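Local coordinates for protein transcriptional regulator, ROK family (Vibrio cholerae O1 biovar eltor, PDB 1Z05) that probably binds DNA as a zinc-containing transcriptional regulator of the ROK family, a homologue of E. coli Mlc linked to carbohydrate metabolism, at residues A[108-122]-A[125-139]. Residues are numbered along the deposited sequence; the frame is centred on the assembly and turned at random.
With SO4 (sulfate ion), chain C; SO4 (sulfate ion), chain D.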
loop_
_atom_site.group_PDB
_atom_site.type_symbol
_atom_site.label_atom_id
_atom_site.label_comp_id
_atom_site.label_asym_id
_atom_site.label_seq_id
_atom_site.Cartn_x
_atom_site.Cartn_y
_atom_site.Cartn_z
ATOM N N TRP A 108 10.501 -22.163 -23.291
ATOM C CA TRP A 108 9.334 -21.658 -22.576
ATOM C C TRP A 108 8.983 -20.262 -23.053
ATOM O O TRP A 108 9.864 -19.418 -23.247
ATOM C CB TRP A 108 9.600 -21.574 -21.077
ATOM C CG TRP A 108 9.884 -22.871 -20.410
ATOM C CD1 TRP A 108 11.078 -23.279 -19.897
ATOM C CD2 TRP A 108 8.946 -23.911 -20.123
ATOM N NE1 TRP A 108 10.949 -24.513 -19.321
ATOM C CE2 TRP A 108 9.649 -24.928 -19.443
ATOM C CE3 TRP A 108 7.578 -24.082 -20.370
ATOM C CZ2 TRP A 108 9.038 -26.112 -19.021
ATOM C CZ3 TRP A 108 6.964 -25.266 -19.950
ATOM C CH2 TRP A 108 7.699 -26.266 -19.286
ATOM N N GLN A 109 7.687 -20.018 -23.192
ATOM C CA GLN A 109 7.189 -18.773 -23.731
ATOM C C GLN A 109 5.925 -18.342 -22.992
ATOM O O GLN A 109 5.368 -19.096 -22.198
ATOM C CB GLN A 109 6.876 -18.949 -25.222
ATOM C CG GLN A 109 8.066 -19.409 -26.077
ATOM C CD GLN A 109 7.654 -19.777 -27.474
ATOM O OE1 GLN A 109 6.523 -20.182 -27.697
ATOM N NE2 GLN A 109 8.572 -19.640 -28.429
ATOM N N PHE A 110 5.482 -17.120 -23.260
ATOM C CA PHE A 110 4.170 -16.653 -22.824
ATOM C C PHE A 110 3.665 -15.617 -23.828
ATOM O O PHE A 110 4.455 -15.041 -24.580
ATOM C CB PHE A 110 4.230 -16.073 -21.393
ATOM C CG PHE A 110 5.129 -14.860 -21.242
ATOM C CD1 PHE A 110 4.634 -13.579 -21.463
ATOM C CD2 PHE A 110 6.460 -15.006 -20.848
ATOM C CE1 PHE A 110 5.448 -12.446 -21.315
ATOM C CE2 PHE A 110 7.281 -13.887 -20.675
ATOM C CZ PHE A 110 6.781 -12.608 -20.917
ATOM N N LEU A 111 2.351 -15.406 -23.846
ATOM C CA LEU A 111 1.743 -14.329 -24.602
ATOM C C LEU A 111 1.523 -13.134 -23.698
ATOM O O LEU A 111 1.125 -13.283 -22.534
ATOM C CB LEU A 111 0.379 -14.750 -25.165
ATOM C CG LEU A 111 0.258 -15.742 -26.313
ATOM C CD1 LEU A 111 -1.192 -15.701 -26.809
ATOM C CD2 LEU A 111 1.211 -15.408 -27.443
ATOM N N SER A 112 1.811 -11.951 -24.224
ATOM C CA SER A 112 1.506 -10.712 -23.524
ATOM C C SER A 112 0.695 -9.880 -24.493
ATOM O O SER A 112 1.079 -9.722 -25.655
ATOM C CB SER A 112 2.782 -9.985 -23.094
ATOM O OG SER A 112 2.476 -8.843 -22.304
ATOM N N MET A 113 -0.445 -9.385 -24.019
ATOM C CA MET A 113 -1.366 -8.621 -24.838
ATOM C C MET A 113 -1.634 -7.246 -24.246
ATOM O O MET A 113 -1.596 -7.056 -23.027
ATOM C CB MET A 113 -2.687 -9.383 -24.973
ATOM C CG MET A 113 -2.543 -10.739 -25.645
ATOM S SD MET A 113 -4.054 -11.723 -25.555
ATOM C CE MET A 113 -5.035 -10.961 -26.833
ATOM N N ARG A 114 -1.896 -6.283 -25.116
ATOM C CA ARG A 114 -2.458 -5.012 -24.679
ATOM C C ARG A 114 -3.764 -4.756 -25.414
ATOM O O ARG A 114 -3.809 -4.806 -26.650
ATOM C CB ARG A 114 -1.491 -3.847 -24.913
ATOM C CG ARG A 114 -2.140 -2.481 -24.597
ATOM C CD ARG A 114 -1.210 -1.291 -24.848
ATOM N NE ARG A 114 -1.970 -0.043 -24.774
ATOM C CZ ARG A 114 -2.271 0.582 -23.640
ATOM N NH1 ARG A 114 -1.852 0.090 -22.470
ATOM N NH2 ARG A 114 -3.004 1.691 -23.671
ATOM N N LEU A 115 -4.821 -4.489 -24.649
ATOM C CA LEU A 115 -6.050 -3.949 -25.206
ATOM C C LEU A 115 -5.973 -2.433 -25.097
ATOM O O LEU A 115 -6.180 -1.868 -24.019
ATOM C CB LEU A 115 -7.291 -4.500 -24.480
ATOM C CG LEU A 115 -8.665 -4.128 -25.067
ATOM C CD1 LEU A 115 -8.776 -4.523 -26.542
ATOM C CD2 LEU A 115 -9.808 -4.754 -24.268
ATOM N N GLY A 116 -5.638 -1.784 -26.211
ATOM C CA GLY A 116 -5.518 -0.333 -26.257
ATOM C C GLY A 116 -6.755 0.291 -26.869
ATOM O O GLY A 116 -7.717 -0.412 -27.180
ATOM N N ARG A 117 -6.726 1.611 -27.051
ATOM C CA ARG A 117 -7.873 2.339 -27.595
ATOM C C ARG A 117 -8.007 2.117 -29.097
ATOM O O ARG A 117 -7.325 2.759 -29.899
ATOM C CB ARG A 117 -7.777 3.833 -27.267
ATOM C CG ARG A 117 -7.838 4.131 -25.770
ATOM C CD ARG A 117 -7.293 5.515 -25.455
ATOM N NE ARG A 117 -7.611 5.945 -24.091
ATOM C CZ ARG A 117 -6.904 5.630 -23.009
ATOM N NH1 ARG A 117 -5.818 4.863 -23.104
ATOM N NH2 ARG A 117 -7.283 6.089 -21.821
ATOM N N GLY A 118 -8.877 1.182 -29.462
ATOM C CA GLY A 118 -9.123 0.861 -30.858
ATOM C C GLY A 118 -8.166 -0.155 -31.451
ATOM O O GLY A 118 -8.153 -0.361 -32.663
ATOM N N TYR A 119 -7.370 -0.800 -30.606
ATOM C CA TYR A 119 -6.462 -1.843 -31.076
ATOM C C TYR A 119 -6.165 -2.932 -30.046
ATOM O O TYR A 119 -6.409 -2.769 -28.845
ATOM C CB TYR A 119 -5.148 -1.237 -31.569
ATOM C CG TYR A 119 -4.284 -0.668 -30.464
ATOM C CD1 TYR A 119 -3.366 -1.473 -29.779
ATOM C CD2 TYR A 119 -4.384 0.678 -30.105
ATOM C CE1 TYR A 119 -2.562 -0.943 -28.751
ATOM C CE2 TYR A 119 -3.592 1.213 -29.098
ATOM C CZ TYR A 119 -2.687 0.400 -28.429
ATOM O OH TYR A 119 -1.913 0.943 -27.437
ATOM N N LEU A 120 -5.622 -4.040 -30.544
ATOM C CA LEU A 120 -5.163 -5.139 -29.717
ATOM C C LEU A 120 -3.761 -5.520 -30.156
ATOM O O LEU A 120 -3.524 -5.767 -31.340
ATOM C CB LEU A 120 -6.102 -6.346 -29.843
ATOM C CG LEU A 120 -5.620 -7.672 -29.225
ATOM C CD1 LEU A 120 -5.549 -7.569 -27.694
ATOM C CD2 LEU A 120 -6.501 -8.845 -29.650
ATOM N N THR A 121 -2.837 -5.550 -29.203
ATOM C CA THR A 121 -1.475 -6.013 -29.465
ATOM C C THR A 121 -1.274 -7.400 -28.861
ATOM O O THR A 121 -1.599 -7.631 -27.699
ATOM C CB THR A 121 -0.409 -5.019 -28.955
ATOM O OG1 THR A 121 -0.528 -3.790 -29.682
ATOM C CG2 THR A 121 1.007 -5.580 -29.169
ATOM N N ILE A 122 -0.775 -8.330 -29.669
ATOM C CA ILE A 122 -0.449 -9.658 -29.174
ATOM C C ILE A 122 1.031 -9.872 -29.444
ATOM O O ILE A 122 1.486 -9.715 -30.575
ATOM C CB ILE A 122 -1.310 -10.785 -29.834
ATOM C CG1 ILE A 122 -2.808 -10.524 -29.601
ATOM C CG2 ILE A 122 -0.917 -12.154 -29.264
ATOM C CD1 ILE A 122 -3.757 -11.422 -30.415
ATOM N N HIS A 125 6.497 -13.766 -26.129
ATOM C CA HIS A 125 7.744 -13.514 -25.398
ATOM C C HIS A 125 8.399 -14.826 -24.996
ATOM O O HIS A 125 7.704 -15.829 -24.779
ATOM C CB HIS A 125 7.449 -12.792 -24.073
ATOM C CG HIS A 125 7.093 -11.341 -24.193
ATOM N ND1 HIS A 125 5.930 -10.903 -24.786
ATOM C CD2 HIS A 125 7.704 -10.235 -23.708
ATOM C CE1 HIS A 125 5.869 -9.584 -24.710
ATOM N NE2 HIS A 125 6.936 -9.155 -24.064
ATOM N N GLU A 126 9.727 -14.838 -24.897
ATOM C CA GLU A 126 10.405 -15.933 -24.209
ATOM C C GLU A 126 10.263 -15.685 -22.713
ATOM O O GLU A 126 10.152 -14.534 -22.278
ATOM C CB GLU A 126 11.880 -16.095 -24.632
ATOM C CG GLU A 126 12.788 -14.875 -24.441
ATOM C CD GLU A 126 13.490 -14.816 -23.076
ATOM O OE1 GLU A 126 13.789 -15.880 -22.472
ATOM O OE2 GLU A 126 13.764 -13.686 -22.619
ATOM N N LEU A 127 10.255 -16.766 -21.937
ATOM C CA LEU A 127 9.984 -16.712 -20.496
ATOM C C LEU A 127 10.792 -15.659 -19.709
ATOM O O LEU A 127 10.268 -15.060 -18.758
ATOM C CB LEU A 127 10.148 -18.109 -19.869
ATOM C CG LEU A 127 9.400 -18.335 -18.548
ATOM C CD1 LEU A 127 7.880 -18.227 -18.726
ATOM C CD2 LEU A 127 9.799 -19.666 -17.927
ATOM N N GLY A 128 12.049 -15.448 -20.099
ATOM C CA GLY A 128 12.892 -14.389 -19.533
ATOM C C GLY A 128 12.415 -12.962 -19.797
ATOM O O GLY A 128 12.912 -12.017 -19.172
ATOM N N GLY A 129 11.473 -12.793 -20.730
ATOM C CA GLY A 129 10.823 -11.499 -20.954
ATOM C C GLY A 129 10.966 -10.876 -22.339
ATOM O O GLY A 129 10.219 -9.962 -22.680
ATOM N N GLU A 130 11.918 -11.362 -23.135
ATOM C CA GLU A 130 12.201 -10.782 -24.453
ATOM C C GLU A 130 11.112 -11.070 -25.495
ATOM O O GLU A 130 10.580 -12.177 -25.550
ATOM C CB GLU A 130 13.566 -11.261 -24.962
ATOM C CG GLU A 130 14.161 -10.381 -26.064
ATOM C CD GLU A 130 15.659 -10.152 -25.921
ATOM O OE1 GLU A 130 16.259 -10.624 -24.925
ATOM O OE2 GLU A 130 16.240 -9.486 -26.811
ATOM N N VAL A 131 10.803 -10.072 -26.325
ATOM C CA VAL A 131 9.789 -10.218 -27.376
ATOM C C VAL A 131 10.340 -11.017 -28.558
ATOM O O VAL A 131 11.438 -10.740 -29.034
ATOM C CB VAL A 131 9.264 -8.837 -27.856
ATOM C CG1 VAL A 131 8.159 -8.991 -28.923
ATOM C CG2 VAL A 131 8.730 -8.046 -26.675
ATOM N N LEU A 132 9.574 -12.013 -29.012
ATOM C CA LEU A 132 9.908 -12.799 -30.209
ATOM C C LEU A 132 9.090 -12.353 -31.426
ATOM O O LEU A 132 9.635 -12.174 -32.511
ATOM C CB LEU A 132 9.690 -14.303 -29.956
ATOM C CG LEU A 132 10.443 -14.944 -28.780
ATOM C CD1 LEU A 132 9.977 -16.373 -28.550
ATOM C CD2 LEU A 132 11.944 -14.900 -29.021
ATOM N N ILE A 133 7.783 -12.180 -31.231
ATOM C CA ILE A 133 6.862 -11.759 -32.295
ATOM C C ILE A 133 5.891 -10.770 -31.695
ATOM O O ILE A 133 5.449 -10.963 -30.579
ATOM C CB ILE A 133 5.996 -12.933 -32.820
ATOM C CG1 ILE A 133 6.851 -14.119 -33.265
ATOM C CG2 ILE A 133 5.054 -12.462 -33.959
ATOM C CD1 ILE A 133 6.062 -15.406 -33.409
ATOM N N ASP A 134 5.534 -9.724 -32.432
ATOM C CA ASP A 134 4.424 -8.882 -31.998
ATOM C C ASP A 134 3.610 -8.337 -33.158
ATOM O O ASP A 134 4.149 -7.997 -34.216
ATOM C CB ASP A 134 4.886 -7.761 -31.060
ATOM C CG ASP A 134 5.756 -6.744 -31.745
ATOM O OD1 ASP A 134 6.525 -7.116 -32.662
ATOM O OD2 ASP A 134 5.677 -5.560 -31.353
ATOM N N THR A 135 2.300 -8.288 -32.952
ATOM C CA THR A 135 1.383 -7.810 -33.966
ATOM C C THR A 135 0.382 -6.876 -33.322
ATOM O O THR A 135 -0.076 -7.117 -32.200
ATOM C CB THR A 135 0.631 -8.970 -34.657
ATOM O OG1 THR A 135 0.010 -9.802 -33.664
ATOM C CG2 THR A 135 1.594 -9.807 -35.487
ATOM N N LYS A 136 0.058 -5.810 -34.045
ATOM C CA LYS A 136 -0.952 -4.863 -33.629
ATOM C C LYS A 136 -2.131 -4.988 -34.588
ATOM O O LYS A 136 -1.965 -4.921 -35.809
ATOM C CB LYS A 136 -0.375 -3.448 -33.636
ATOM C CG LYS A 136 -1.281 -2.381 -33.032
ATOM C CD LYS A 136 -0.590 -1.032 -33.047
ATOM C CE LYS A 136 -1.513 0.074 -32.557
ATOM N NZ LYS A 136 -0.915 1.431 -32.719
ATOM N N ILE A 137 -3.314 -5.178 -34.014
ATOM C CA ILE A 137 -4.543 -5.433 -34.765
ATOM C C ILE A 137 -5.534 -4.325 -34.441
ATOM O O ILE A 137 -5.874 -4.115 -33.274
ATOM C CB ILE A 137 -5.157 -6.807 -34.355
ATOM C CG1 ILE A 137 -4.146 -7.943 -34.569
ATOM C CG2 ILE A 137 -6.451 -7.090 -35.125
ATOM C CD1 ILE A 137 -4.045 -8.924 -33.387
ATOM N N ASP A 138 -5.999 -3.620 -35.470
ATOM C CA ASP A 138 -7.023 -2.596 -35.282
ATOM C C ASP A 138 -8.382 -3.213 -34.964
ATOM O O ASP A 138 -8.798 -4.189 -35.595
ATOM C CB ASP A 138 -7.098 -1.661 -36.493
ATOM C CG ASP A 138 -5.996 -0.598 -36.483
ATOM O OD1 ASP A 138 -5.471 -0.268 -35.390
ATOM O OD2 ASP A 138 -5.658 -0.087 -37.573
ATOM N N ILE A 139 -9.053 -2.632 -33.971
ATOM C CA ILE A 139 -10.281 -3.168 -33.395
ATOM C C ILE A 139 -11.333 -2.071 -33.471
ATOM O O ILE A 139 -11.161 -1.010 -32.876
ATOM C CB ILE A 139 -10.051 -3.585 -31.897
ATOM C CG1 ILE A 139 -8.953 -4.657 -31.767
ATOM C CG2 ILE A 139 -11.342 -4.045 -31.222
ATOM C CD1 ILE A 139 -9.154 -5.899 -32.634
HETATM S S SO4 C . -3.604 4.003 -26.411
HETATM O O1 SO4 C . -2.246 3.627 -26.785
HETATM O O2 SO4 C . -3.590 5.016 -25.367
HETATM O O3 SO4 C . -4.243 4.529 -27.617
HETATM O O4 SO4 C . -4.325 2.836 -25.912
HETATM S S SO4 D . -3.948 6.640 -20.062
HETATM O O1 SO4 D . -2.847 5.729 -19.761
HETATM O O2 SO4 D . -3.674 7.943 -19.470
HETATM O O3 SO4 D . -4.061 6.785 -21.509
HETATM O O4 SO4 D . -5.202 6.105 -19.543
#
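Three antiparallel strands joined by two consecutive hairpins, 108-116, 119-126 and 131-138, open the mixed five-stranded sheet of an actin-like ASKHA domain, in the 3-2-1-4-5 order that marks this fold. In the first hairpin Phe110 and His125 form a hydrogen-bonded pair, with His125 N giving a nearly straight bond (N-H...O angle 173°) to Phe110 O. Their side chains share one side of the sheet: His125 CB sits over a face of the phenyl ring, 3.5 Å from its centroid, while the two rings run almost parallel but slide apart and barely overlap. Phe110 CG lies between its own backbone N and carbonyl carbon (chi1 62°), which turns a face of the ring to His125 CB. Beyond this pair, Leu127 N reaches Trp108 O at 3.0 Å from above the carbonyl plane, and Leu127 CD2 packs against Trp108 CB.

The second hairpin pairs Leu120 with Ile137 and Ile122 with Thr135, each through two backbone bonds. On the side where helix 144-161 packs, Ile122 CD1 meets Ile137 CD1 at 3.9 Å; Phe158 of that helix touches Ile122 and Arg150 touches Ile137. Across the sheet, the extended chain of Lys136 crosses the Tyr119 ring, placing CE against one face and NZ 4.5 Å from the ring centroid in a cation-pi contact. Gly116 CA covers the opposite face. The hydroxyl is held as well: Arg114 NE donates to Tyr119 OH, and the guanidinium of Arg114 also bridges to Asp217. The sulfate of chain C, probably from the crystallisation liquor, accepts bonds from Arg114 NH2, the backbone N of Arg117 and Tyr119 OH, the last reaching its O1 at 2.8 Å.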